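Local coordinates for protein VirX1 (Cyanophage Syn10, PDB 6QGM) that probably catalyses the flavin-dependent halogenation of diverse substrates, with iodination as its reported activity, as a viral member of the tryptophan halogenase family, at residues 59-63 with 175-180; 81-87 with 406-412. All blocks are in the same frame, centred on the assembly; numbering follows the deposited sequence.

Contact 1: residues 59-63 with 175-180; sequences LLDLK and YLKEKI
L62 overlaps three side chains of helix 169-181 with the two branches of its fork. Its CD2 meets the ring of Y175 at the edge, in the ring plane, 3.6 Å from CE2. L62 CD2 also lies 4.1 Å from I180 CD1. The other branch, CD1, touches CD2 of L176 at 3.8 Å, and these two leucines cross at about a right angle. Y175 has its CG anti to the backbone N (chi1 -174°), which sends the ring toward the loop. One face of that ring is covered by CG of K179, one helical turn on.

L60 adds a second apolar contact. Its CD1 rests 4.1 Å from CD2 of L176, and L60 CB lies 4.1 Å from I180 CD1. The I180 methyl therefore reaches both leucines of the loop. No hydrogen bond crosses this contact; it is apolar, with two loop leucines against aliphatic and aromatic side chains of the helix. Between the two leucines, D61 takes a positive phi in a Schellman motif that ends helix 52-59. Its carboxylate forms salt bridges with K25 and with K478 of the second subunit.

Helix 14-26 supplies M18 and A21 against L176, and A21 also touches I180. Helix 64-67 packs W67 against both L62 and Y175, so the loop and helix 169-181 are joined beside two further helices.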
loop_
_atom_site.group_PDB
_atom_site.type_symbol
_atom_site.label_atom_id
_atom_site.label_comp_id
_atom_site.label_asym_id
_atom_site.label_seq_id
_atom_site.Cartn_x
_atom_site.Cartn_y
_atom_site.Cartn_z
ATOM N N LEU B 59 8.782 14.902 -28.370
ATOM C CA LEU B 59 7.440 15.540 -28.490
ATOM C C LEU B 59 7.517 16.774 -29.398
ATOM O O LEU B 59 6.504 17.065 -30.054
ATOM C CB LEU B 59 6.919 15.932 -27.099
ATOM C CG LEU B 59 6.329 14.809 -26.252
ATOM C CD1 LEU B 59 6.238 15.238 -24.796
ATOM C CD2 LEU B 59 4.959 14.396 -26.781
ATOM N N LEU B 60 8.663 17.463 -29.437
ATOM C CA LEU B 60 8.856 18.697 -30.251
ATOM C C LEU B 60 9.573 18.384 -31.570
ATOM O O LEU B 60 9.824 19.357 -32.313
ATOM C CB LEU B 60 9.654 19.730 -29.447
ATOM C CG LEU B 60 8.944 20.307 -28.223
ATOM C CD1 LEU B 60 9.695 21.514 -27.698
ATOM C CD2 LEU B 60 7.507 20.699 -28.536
ATOM N N ASP B 61 9.898 17.103 -31.835
ATOM C CA ASP B 61 10.532 16.600 -33.086
ATOM C C ASP B 61 11.940 17.175 -33.261
ATOM O O ASP B 61 12.382 17.291 -34.414
ATOM C CB ASP B 61 9.704 16.946 -34.324
ATOM C CG ASP B 61 8.424 16.141 -34.482
ATOM O OD1 ASP B 61 8.497 14.885 -34.375
ATOM O OD2 ASP B 61 7.372 16.784 -34.738
ATOM N N LEU B 62 12.635 17.496 -32.170
ATOM C CA LEU B 62 13.967 18.154 -32.206
ATOM C C LEU B 62 15.039 17.085 -32.408
ATOM O O LEU B 62 15.194 16.257 -31.508
ATOM C CB LEU B 62 14.181 18.919 -30.897
ATOM C CG LEU B 62 13.386 20.213 -30.775
ATOM C CD1 LEU B 62 13.324 20.668 -29.330
ATOM C CD2 LEU B 62 13.956 21.315 -31.637
ATOM N N LYS B 63 15.757 17.132 -33.529
ATOM C CA LYS B 63 16.912 16.247 -33.844
ATOM C C LYS B 63 18.189 16.860 -33.237
ATOM O O LYS B 63 18.404 18.082 -33.408
ATOM C CB LYS B 63 17.079 16.064 -35.363
ATOM C CG LYS B 63 15.868 15.589 -36.147
ATOM C CD LYS B 63 15.069 14.492 -35.477
ATOM C CE LYS B 63 13.744 14.198 -36.162
ATOM N NZ LYS B 63 12.660 13.872 -35.196
ATOM N N TYR B 175 16.550 29.103 -28.994
ATOM C CA TYR B 175 16.354 28.190 -30.143
ATOM C C TYR B 175 14.855 27.908 -30.293
ATOM O O TYR B 175 14.302 28.135 -31.401
ATOM C CB TYR B 175 17.180 26.920 -29.977
ATOM C CG TYR B 175 17.136 26.008 -31.177
ATOM C CD1 TYR B 175 17.954 26.211 -32.272
ATOM C CD2 TYR B 175 16.250 24.941 -31.218
ATOM C CE1 TYR B 175 17.892 25.382 -33.378
ATOM C CE2 TYR B 175 16.185 24.093 -32.308
ATOM C CZ TYR B 175 17.016 24.309 -33.386
ATOM O OH TYR B 175 16.956 23.468 -34.457
ATOM N N LEU B 176 14.219 27.447 -29.209
ATOM C CA LEU B 176 12.775 27.110 -29.182
ATOM C C LEU B 176 11.969 28.330 -29.639
ATOM O O LEU B 176 10.991 28.153 -30.366
ATOM C CB LEU B 176 12.406 26.680 -27.760
ATOM C CG LEU B 176 13.004 25.348 -27.299
ATOM C CD1 LEU B 176 12.440 24.940 -25.955
ATOM C CD2 LEU B 176 12.738 24.261 -28.330
ATOM N N LYS B 177 12.392 29.525 -29.237
ATOM C CA LYS B 177 11.778 30.830 -29.596
ATOM C C LYS B 177 11.761 31.001 -31.124
ATOM O O LYS B 177 10.660 31.156 -31.689
ATOM C CB LYS B 177 12.556 31.967 -28.928
ATOM C CG LYS B 177 12.017 33.368 -29.192
ATOM C CD LYS B 177 12.816 34.439 -28.487
ATOM C CE LYS B 177 13.749 35.184 -29.413
ATOM N NZ LYS B 177 14.006 36.537 -28.888
ATOM N N GLU B 178 12.937 30.965 -31.754
ATOM C CA GLU B 178 13.124 31.321 -33.182
ATOM C C GLU B 178 12.557 30.222 -34.091
ATOM O O GLU B 178 11.967 30.580 -35.132
ATOM C CB GLU B 178 14.574 31.647 -33.527
ATOM C CG GLU B 178 15.699 30.880 -32.855
ATOM C CD GLU B 178 17.043 31.590 -32.981
ATOM O OE1 GLU B 178 17.452 31.846 -34.143
ATOM O OE2 GLU B 178 17.676 31.894 -31.904
ATOM N N LYS B 179 12.688 28.950 -33.692
ATOM C CA LYS B 179 12.408 27.773 -34.564
ATOM C C LYS B 179 10.984 27.239 -34.378
ATOM O O LYS B 179 10.426 26.757 -35.370
ATOM C CB LYS B 179 13.394 26.639 -34.291
ATOM C CG LYS B 179 14.858 26.968 -34.508
ATOM C CD LYS B 179 15.257 27.562 -35.838
ATOM C CE LYS B 179 16.490 28.433 -35.701
ATOM N NZ LYS B 179 17.124 28.725 -37.011
ATOM N N ILE B 180 10.423 27.286 -33.171
ATOM C CA ILE B 180 9.105 26.652 -32.859
ATOM C C ILE B 180 8.087 27.728 -32.448
ATOM O O ILE B 180 7.051 27.832 -33.143
ATOM C CB ILE B 180 9.250 25.532 -31.808
ATOM C CG1 ILE B 180 10.273 24.489 -32.265
ATOM C CG2 ILE B 180 7.901 24.908 -31.489
ATOM C CD1 ILE B 180 10.419 23.292 -31.341
#

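Contact 2: residues 81-87 with 406-412; sequences FTNFREG and HYAYSMR
F81, at the end of strand 78-82, meets the imidazole of H406 in an offset edge-to-face pair. The H406 edge is turned to the phenyl face, with ring centroids 5.2 Å apart and planes at 62°. CD2 of H406 comes within 3.5 Å of CZ of F81. F81 CG lies anti to its carbonyl carbon (chi1 -62°), and the ring reaches toward the helix. The imidazole is also held by E355 at NE2 and by the carbonyl of F402 at ND1.

N83 offers its carbonyl O to NH1 of R412 at 3.2 Å, a bent bond (139° at the hydrogen) tilted from the guanidinium plane. Its own amide is bound by G89 and A275. F84 brings its ring edge to the carbonyl O of H406, which accepts a hydrogen bond from H469, while F81 lies over one ring face. The F84 carbonyl O receives the hydroxyl of S410, 2.7 Å from OG. The carbonyl O of R85 accepts from the backbone N of M411 at 2.6 Å. The R85 and M411 side chains lie side by side, pointing the same way, with CG of R85 4.1 Å from SD of M411. The guanidinium of R85 bonds to the G468 carbonyl. The backbone from E86 to G87 runs by CG of R412, and CA of G87 lies over one guanidinium face, toward its rim.

S410 OG also accepts from N of R412 in an ST turn, so this one hydroxyl links both segments. Three successive carbonyls, those of N83, F84 and R85, are thus satisfied by the segment after helix 382-408. R412 uses NH2 for a salt bridge to D414 and NH1 for the N83 carbonyl, so its charge has a partner beyond the contact.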
loop_
_atom_site.group_PDB
_atom_site.type_symbol
_atom_site.label_atom_id
_atom_site.label_comp_id
_atom_site.label_asym_id
_atom_site.label_seq_id
_atom_site.Cartn_x
_atom_site.Cartn_y
_atom_site.Cartn_z
ATOM N N PHE B 81 29.967 10.863 -9.133
ATOM C CA PHE B 81 30.088 11.328 -7.726
ATOM C C PHE B 81 31.530 11.123 -7.265
ATOM O O PHE B 81 31.917 9.996 -6.893
ATOM C CB PHE B 81 29.068 10.610 -6.839
ATOM C CG PHE B 81 27.639 10.897 -7.231
ATOM C CD1 PHE B 81 27.034 12.100 -6.890
ATOM C CD2 PHE B 81 26.903 9.980 -7.973
ATOM C CE1 PHE B 81 25.724 12.366 -7.267
ATOM C CE2 PHE B 81 25.591 10.244 -8.340
ATOM C CZ PHE B 81 25.004 11.438 -7.992
ATOM N N THR B 82 32.300 12.207 -7.315
ATOM C CA THR B 82 33.665 12.309 -6.740
ATOM C C THR B 82 33.546 12.834 -5.306
ATOM O O THR B 82 32.769 13.771 -5.083
ATOM C CB THR B 82 34.568 13.189 -7.612
ATOM O OG1 THR B 82 34.502 12.680 -8.956
ATOM C CG2 THR B 82 35.996 13.250 -7.115
ATOM N N ASN B 83 34.250 12.186 -4.377
ATOM C CA ASN B 83 34.542 12.669 -2.996
ATOM C C ASN B 83 33.332 12.500 -2.059
ATOM O O ASN B 83 33.403 13.014 -0.956
ATOM C CB ASN B 83 35.025 14.125 -3.029
ATOM C CG ASN B 83 36.113 14.417 -2.023
ATOM O OD1 ASN B 83 37.016 13.620 -1.839
ATOM N ND2 ASN B 83 36.055 15.565 -1.379
ATOM N N PHE B 84 32.301 11.743 -2.444
ATOM C CA PHE B 84 30.996 11.683 -1.736
ATOM C C PHE B 84 30.947 10.576 -0.679
ATOM O O PHE B 84 30.208 10.752 0.310
ATOM C CB PHE B 84 29.834 11.488 -2.708
ATOM C CG PHE B 84 29.016 12.736 -2.925
ATOM C CD1 PHE B 84 29.354 13.636 -3.924
ATOM C CD2 PHE B 84 27.913 13.006 -2.127
ATOM C CE1 PHE B 84 28.610 14.786 -4.114
ATOM C CE2 PHE B 84 27.165 14.153 -2.325
ATOM C CZ PHE B 84 27.522 15.050 -3.312
ATOM N N ARG B 85 31.643 9.461 -0.874
ATOM C CA ARG B 85 31.553 8.304 0.058
ATOM C C ARG B 85 32.346 8.616 1.321
ATOM O O ARG B 85 31.770 8.509 2.421
ATOM C CB ARG B 85 32.073 7.001 -0.552
ATOM C CG ARG B 85 31.936 5.815 0.396
ATOM C CD ARG B 85 32.319 4.453 -0.165
ATOM N NE ARG B 85 33.740 4.371 -0.536
ATOM C CZ ARG B 85 34.202 4.303 -1.772
ATOM N NH1 ARG B 85 33.371 4.288 -2.790
ATOM N NH2 ARG B 85 35.499 4.235 -1.986
ATOM N N GLU B 86 33.610 9.004 1.154
ATOM C CA GLU B 86 34.628 8.994 2.236
ATOM C C GLU B 86 35.495 10.265 2.211
ATOM O O GLU B 86 36.304 10.421 3.132
ATOM C CB GLU B 86 35.457 7.729 2.027
ATOM C CG GLU B 86 36.030 7.127 3.282
ATOM C CD GLU B 86 36.964 5.983 2.941
ATOM O OE1 GLU B 86 36.546 5.119 2.098
ATOM O OE2 GLU B 86 38.104 5.965 3.492
ATOM N N GLY B 87 35.348 11.123 1.198
ATOM C CA GLY B 87 36.088 12.388 1.052
ATOM C C GLY B 87 37.559 12.193 0.715
ATOM O O GLY B 87 38.393 12.967 1.240
ATOM N N HIS B 406 21.707 10.606 -0.925
ATOM C CA HIS B 406 23.124 10.813 -1.345
ATOM C C HIS B 406 23.975 11.296 -0.165
ATOM O O HIS B 406 25.174 10.960 -0.124
ATOM C CB HIS B 406 23.239 11.836 -2.484
ATOM C CG HIS B 406 22.614 11.412 -3.771
ATOM N ND1 HIS B 406 21.286 11.071 -3.873
ATOM C CD2 HIS B 406 23.116 11.316 -5.013
ATOM C CE1 HIS B 406 21.005 10.750 -5.123
ATOM N NE2 HIS B 406 22.113 10.898 -5.840
ATOM N N TYR B 407 23.382 12.089 0.727
ATOM C CA TYR B 407 24.043 12.659 1.927
ATOM C C TYR B 407 23.956 11.650 3.074
ATOM O O TYR B 407 24.971 11.364 3.717
ATOM C CB TYR B 407 23.388 13.988 2.328
ATOM C CG TYR B 407 23.519 15.113 1.331
ATOM C CD1 TYR B 407 24.687 15.840 1.236
ATOM C CD2 TYR B 407 22.464 15.472 0.510
ATOM C CE1 TYR B 407 24.825 16.884 0.336
ATOM C CE2 TYR B 407 22.576 16.505 -0.401
ATOM C CZ TYR B 407 23.765 17.216 -0.489
ATOM O OH TYR B 407 23.894 18.250 -1.375
ATOM N N ALA B 408 22.752 11.126 3.302
ATOM C CA ALA B 408 22.364 10.361 4.504
ATOM C C ALA B 408 23.290 9.158 4.713
ATOM O O ALA B 408 23.591 8.839 5.885
ATOM C CB ALA B 408 20.931 9.915 4.359
ATOM N N TYR B 409 23.709 8.515 3.617
ATOM C CA TYR B 409 24.431 7.218 3.620
ATOM C C TYR B 409 25.936 7.418 3.428
ATOM O O TYR B 409 26.646 6.415 3.442
ATOM C CB TYR B 409 23.814 6.300 2.569
ATOM C CG TYR B 409 22.460 5.791 2.972
ATOM C CD1 TYR B 409 22.344 4.824 3.957
ATOM C CD2 TYR B 409 21.299 6.289 2.404
ATOM C CE1 TYR B 409 21.112 4.322 4.342
ATOM C CE2 TYR B 409 20.054 5.828 2.800
ATOM C CZ TYR B 409 19.967 4.851 3.782
ATOM O OH TYR B 409 18.752 4.419 4.208
ATOM N N SER B 410 26.407 8.661 3.282
ATOM C CA SER B 410 27.854 8.970 3.155
ATOM C C SER B 410 28.593 8.479 4.400
ATOM O O SER B 410 27.955 8.373 5.478
ATOM C CB SER B 410 28.097 10.425 2.929
ATOM O OG SER B 410 29.490 10.700 2.945
ATOM N N MET B 411 29.891 8.193 4.254
ATOM C CA MET B 411 30.789 7.845 5.387
ATOM C C MET B 411 31.386 9.125 5.985
ATOM O O MET B 411 31.930 9.044 7.101
ATOM C CB MET B 411 31.913 6.903 4.955
ATOM C CG MET B 411 31.375 5.589 4.446
ATOM S SD MET B 411 32.659 4.354 4.145
ATOM C CE MET B 411 33.185 4.032 5.827
ATOM N N ARG B 412 31.267 10.264 5.293
ATOM C CA ARG B 412 31.921 11.538 5.688
ATOM C C ARG B 412 31.367 12.041 7.025
ATOM O O ARG B 412 30.141 12.199 7.170
ATOM C CB ARG B 412 31.738 12.591 4.600
ATOM C CG ARG B 412 32.452 12.219 3.313
ATOM C CD ARG B 412 32.487 13.373 2.345
ATOM N NE ARG B 412 33.215 14.504 2.908
ATOM C CZ ARG B 412 33.628 15.548 2.228
ATOM N NH1 ARG B 412 33.407 15.625 0.935
ATOM N NH2 ARG B 412 34.263 16.514 2.852
#

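In the fold
Contacts 1 and 2 lie on opposite sides of the chain's centre, with centres 39 Å apart and nearest atoms about 25 Å apart. Their segments alternate along the chain: 59-63, 81-87, 175-180, 406-412. The two early segments are separated by fewer than twenty residues, yet they join very different partners. Contact 1 sets the loop after helix 52-59 on helix 169-181, beside helix 14-26, whose start carries part of a glycine pattern consistent with a Rossmann-type nucleotide-binding turn. Contact 2 ties the end of strand 78-82 and the loop after it to the end of helix 382-408 and the turn after it. Each also approaches another copy of the protein, so both lie close to subunit interfaces.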